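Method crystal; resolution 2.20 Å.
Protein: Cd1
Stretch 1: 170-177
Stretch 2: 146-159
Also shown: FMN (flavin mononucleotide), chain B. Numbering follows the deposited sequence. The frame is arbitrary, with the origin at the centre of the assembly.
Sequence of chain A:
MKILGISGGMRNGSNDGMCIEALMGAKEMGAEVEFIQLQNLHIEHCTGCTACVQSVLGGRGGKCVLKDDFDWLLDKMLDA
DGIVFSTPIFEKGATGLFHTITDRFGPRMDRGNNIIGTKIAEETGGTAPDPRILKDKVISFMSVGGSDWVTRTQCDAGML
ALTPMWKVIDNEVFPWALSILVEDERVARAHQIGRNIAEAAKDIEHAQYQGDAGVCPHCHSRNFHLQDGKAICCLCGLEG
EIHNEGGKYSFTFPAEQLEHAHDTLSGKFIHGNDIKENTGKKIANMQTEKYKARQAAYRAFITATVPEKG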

# COMPACT_ATOMS: atom_id res chain seq x y z
N ASP A 170 7.60 9.36 3.36
CA ASP A 170 8.41 9.37 2.16
C ASP A 170 8.02 8.20 1.25
O ASP A 170 7.50 7.19 1.72
CB ASP A 170 9.91 9.30 2.49
CG ASP A 170 10.47 10.66 2.87
OD1 ASP A 170 10.49 11.54 1.98
OD2 ASP A 170 10.85 10.85 4.05
N ASN A 171 8.26 8.37 -0.06
CA ASN A 171 7.95 7.34 -1.05
C ASN A 171 8.95 7.51 -2.19
O ASN A 171 8.67 8.06 -3.25
CB ASN A 171 6.50 7.44 -1.52
CG ASN A 171 6.11 6.29 -2.37
OD1 ASN A 171 6.95 5.47 -2.71
ND2 ASN A 171 4.83 6.21 -2.72
N GLU A 172 10.16 7.00 -1.98
CA GLU A 172 11.33 7.36 -2.77
C GLU A 172 11.71 6.23 -3.73
O GLU A 172 11.62 5.05 -3.37
CB GLU A 172 12.51 7.70 -1.85
CG GLU A 172 13.74 8.28 -2.54
CD GLU A 172 13.51 9.68 -3.03
OE1 GLU A 172 12.81 9.86 -4.05
OE2 GLU A 172 14.04 10.60 -2.38
N VAL A 173 12.15 6.60 -4.93
CA VAL A 173 12.57 5.65 -5.96
C VAL A 173 14.06 5.83 -6.20
O VAL A 173 14.54 6.96 -6.35
CB VAL A 173 11.80 5.85 -7.28
CG1 VAL A 173 12.45 5.02 -8.37
CG2 VAL A 173 10.39 5.44 -7.10
N PHE A 174 14.80 4.71 -6.28
CA PHE A 174 16.24 4.73 -6.54
C PHE A 174 16.56 3.96 -7.81
O PHE A 174 16.77 2.74 -7.77
CB PHE A 174 17.03 4.16 -5.36
CG PHE A 174 16.87 4.95 -4.08
CD1 PHE A 174 17.70 6.02 -3.80
CD2 PHE A 174 15.88 4.61 -3.16
CE1 PHE A 174 17.56 6.74 -2.63
CE2 PHE A 174 15.73 5.33 -1.99
CZ PHE A 174 16.57 6.39 -1.72
N PRO A 175 16.62 4.62 -8.96
CA PRO A 175 17.01 3.93 -10.19
C PRO A 175 18.52 3.75 -10.26
O PRO A 175 19.28 4.37 -9.52
CB PRO A 175 16.50 4.85 -11.30
CG PRO A 175 16.64 6.23 -10.68
CD PRO A 175 16.33 6.04 -9.19
N TRP A 176 18.93 2.84 -11.15
CA TRP A 176 20.35 2.55 -11.40
C TRP A 176 21.09 2.27 -10.09
O TRP A 176 22.17 2.80 -9.84
CB TRP A 176 21.04 3.69 -12.15
CG TRP A 176 20.38 4.04 -13.44
CD1 TRP A 176 19.67 5.17 -13.73
CD2 TRP A 176 20.36 3.24 -14.64
NE1 TRP A 176 19.20 5.13 -15.03
CE2 TRP A 176 19.61 3.96 -15.61
CE3 TRP A 176 20.91 2.00 -14.98
CZ2 TRP A 176 19.40 3.47 -16.89
CZ3 TRP A 176 20.68 1.51 -16.26
CH2 TRP A 176 19.93 2.25 -17.20
N ALA A 177 20.49 1.41 -9.26
CA ALA A 177 20.89 1.31 -7.86
C ALA A 177 21.54 -0.03 -7.50
O ALA A 177 21.56 -0.40 -6.32
CB ALA A 177 19.67 1.57 -6.96
N1 FMN B . 15.23 -3.13 -11.88
C2 FMN B . 14.70 -2.03 -12.41
O2 FMN B . 15.38 -1.04 -12.14
N3 FMN B . 13.56 -2.06 -13.15
C4 FMN B . 12.93 -3.24 -13.34
O4 FMN B . 11.91 -3.42 -13.98
C4A FMN B . 13.51 -4.46 -12.76
N5 FMN B . 12.96 -5.65 -12.91
C5A FMN B . 13.45 -6.76 -12.37
C6 FMN B . 12.84 -8.00 -12.53
C7 FMN B . 13.37 -9.15 -11.96
C7M FMN B . 12.71 -10.49 -12.15
C8 FMN B . 14.63 -9.05 -11.17
C8M FMN B . 15.22 -10.29 -10.57
C9 FMN B . 15.23 -7.81 -11.03
C9A FMN B . 14.68 -6.68 -11.58
N10 FMN B . 15.31 -5.43 -11.45
C10 FMN B . 14.71 -4.33 -12.01
C1' FMN B . 16.52 -5.35 -10.63
C2' FMN B . 16.18 -5.33 -9.14
O2' FMN B . 15.43 -4.19 -8.76
C3' FMN B . 17.47 -5.50 -8.28
O3' FMN B . 18.08 -6.73 -8.52
C4' FMN B . 17.21 -5.27 -6.77
O4' FMN B . 17.01 -3.90 -6.46
C5' FMN B . 18.34 -5.87 -5.95
O5' FMN B . 18.17 -5.68 -4.59
P FMN B . 18.68 -6.48 -3.41
O1P FMN B . 18.12 -5.97 -2.25
O2P FMN B . 18.25 -7.80 -3.61
O3P FMN B . 20.08 -6.20 -3.46
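Stretch 2 (146-159) GSDWVTRTQCDAGM

Stretch 2 lies against stretch 1 as a loop leading into a helix, roughly antiparallel to a strand and the loop that follows it, in a contact pinned by hydrogen bonds at both ends and filled by apolar side chains between them. Residues 146-152 form the loop and 153-159 the first part of the helix, with R152 at the N-cap position. The helix runs at 150° to strand 170-174, the axes approaching to 8.6 Å, and the register follows this reversal: CA-to-CA distances are 6.3 Å for N171 and Q154, 5.1 Å for P175 and D148, and 4.3 Å for W176 and S147.

At the helical end two amides exchange hydrogen bonds with each other's backbone. ND2 of N171 donates to O of Q154 at 3.0 Å, and NE2 of Q154 returns a bond to O of N171 at 2.8 Å. A carboxamide suits both places because its NH2 can reach a main-chain carbonyl. The CB of A157 points toward the strand and lies 3.8 Å from OD1 of N171.

In the middle, alternation along the strand turns V173 toward stretch 2 and E172 and F174 away. V173 packs CG1 against CB of V150 at 3.8 Å and CG2 against CG2 of T153 at 3.6 Å; CB of P175 extends the apolar patch to CG1 of V150 at 4.1 Å.

At the loop end, N of W176 donates to O of S147 at 2.9 Å. The indole reaches back over the loop, so that CA of S147 sits above its six-membered ring, 3.8 Å from the centroid, in a CH-pi contact. NE1 of W176 donates to the O of a water at 3.1 Å, and that water O donates weakly to OD2 of D148 at 3.3 Å. G146 and S147 turn their amides to the flavin: N of G146 donates to N1 of FMN at 3.0 Å, and N of S147 to O2 of FMN at 2.6 Å.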

# COMPACT_ATOMS: atom_id res chain seq x y z
N GLY A 146 17.50 -1.80 -10.53
CA GLY A 146 18.75 -1.86 -11.26
C GLY A 146 18.88 -0.86 -12.39
O GLY A 146 19.99 -0.49 -12.76
N SER A 147 17.75 -0.39 -12.93
CA SER A 147 17.78 0.47 -14.12
C SER A 147 16.90 1.70 -13.95
O SER A 147 16.68 2.15 -12.82
CB SER A 147 17.32 -0.31 -15.36
OG SER A 147 15.92 -0.54 -15.31
N ASP A 148 16.40 2.27 -15.05
CA ASP A 148 15.41 3.34 -14.98
C ASP A 148 14.00 2.85 -15.31
O ASP A 148 13.11 3.67 -15.54
CB ASP A 148 15.82 4.50 -15.90
CG ASP A 148 15.83 4.11 -17.37
OD1 ASP A 148 15.67 2.92 -17.69
OD2 ASP A 148 16.03 5.01 -18.22
N TRP A 149 13.78 1.55 -15.32
CA TRP A 149 12.44 0.98 -15.49
C TRP A 149 11.77 1.00 -14.13
O TRP A 149 11.75 -0.00 -13.40
CB TRP A 149 12.52 -0.44 -16.04
CG TRP A 149 13.02 -0.60 -17.45
CD1 TRP A 149 13.86 0.24 -18.14
CD2 TRP A 149 12.69 -1.67 -18.34
NE1 TRP A 149 14.07 -0.25 -19.40
CE2 TRP A 149 13.35 -1.41 -19.55
CE3 TRP A 149 11.87 -2.80 -18.24
CZ2 TRP A 149 13.25 -2.27 -20.65
CZ3 TRP A 149 11.77 -3.64 -19.33
CH2 TRP A 149 12.45 -3.37 -20.52
N VAL A 150 11.20 2.15 -13.78
CA VAL A 150 10.79 2.40 -12.39
C VAL A 150 9.48 3.19 -12.27
O VAL A 150 9.23 3.82 -11.24
CB VAL A 150 11.93 3.12 -11.66
CG1 VAL A 150 13.25 2.33 -11.78
CG2 VAL A 150 12.10 4.51 -12.23
N THR A 151 8.63 3.13 -13.28
CA THR A 151 7.53 4.09 -13.39
C THR A 151 6.26 3.67 -12.65
O THR A 151 5.28 4.42 -12.67
CB THR A 151 7.18 4.33 -14.86
OG1 THR A 151 7.01 3.07 -15.52
CG2 THR A 151 8.28 5.10 -15.53
N ARG A 152 6.22 2.50 -12.02
CA ARG A 152 5.01 2.05 -11.35
C ARG A 152 5.20 1.73 -9.88
O ARG A 152 4.20 1.45 -9.19
CB ARG A 152 4.45 0.82 -12.08
CG ARG A 152 4.28 1.03 -13.57
CD ARG A 152 3.61 -0.17 -14.23
NE ARG A 152 2.18 -0.17 -13.98
CZ ARG A 152 1.40 -1.25 -13.99
NH1 ARG A 152 1.93 -2.45 -14.21
NH2 ARG A 152 0.10 -1.13 -13.76
N THR A 153 6.43 1.77 -9.36
CA THR A 153 6.67 1.20 -8.04
C THR A 153 6.14 2.11 -6.94
O THR A 153 5.62 1.62 -5.93
CB THR A 153 8.17 0.90 -7.86
OG1 THR A 153 8.37 0.19 -6.63
CG2 THR A 153 9.01 2.18 -7.88
N GLN A 154 6.22 3.42 -7.13
CA GLN A 154 5.73 4.34 -6.11
C GLN A 154 4.22 4.27 -5.96
O GLN A 154 3.68 4.47 -4.86
CB GLN A 154 6.15 5.77 -6.45
CG GLN A 154 7.61 6.05 -6.27
CD GLN A 154 8.02 7.37 -6.85
OE1 GLN A 154 7.88 7.61 -8.05
NE2 GLN A 154 8.52 8.26 -5.99
N CYS A 155 3.51 4.03 -7.06
CA CYS A 155 2.07 3.82 -6.97
C CYS A 155 1.77 2.48 -6.30
O CYS A 155 0.87 2.41 -5.45
CB CYS A 155 1.46 3.92 -8.36
SG CYS A 155 -0.35 3.82 -8.43
N ASP A 156 2.53 1.42 -6.62
CA ASP A 156 2.37 0.16 -5.89
C ASP A 156 2.56 0.40 -4.40
O ASP A 156 1.78 -0.11 -3.58
CB ASP A 156 3.36 -0.91 -6.37
CG ASP A 156 3.14 -1.33 -7.80
OD1 ASP A 156 2.08 -1.03 -8.37
OD2 ASP A 156 4.03 -2.00 -8.35
N ALA A 157 3.61 1.14 -4.04
CA ALA A 157 3.86 1.37 -2.63
C ALA A 157 2.67 2.07 -1.98
O ALA A 157 2.17 1.65 -0.93
CB ALA A 157 5.14 2.18 -2.44
N GLY A 158 2.20 3.14 -2.62
CA GLY A 158 1.05 3.84 -2.09
C GLY A 158 -0.16 2.94 -1.92
O GLY A 158 -0.95 3.13 -1.00
N MSE A 159 -0.34 2.00 -2.82
CA MSE A 159 -1.40 1.06 -2.70
C MSE A 159 -1.44 0.35 -1.35
O MSE A 159 -2.50 0.20 -0.83
CB MSE A 159 -1.36 0.12 -3.87
CG MSE A 159 -2.75 -0.34 -4.17
SE MSE A 159 -4.01 1.04 -4.80
CE MSE A 159 -3.16 1.52 -6.41
O HOH W 1 17.79 7.33 -16.62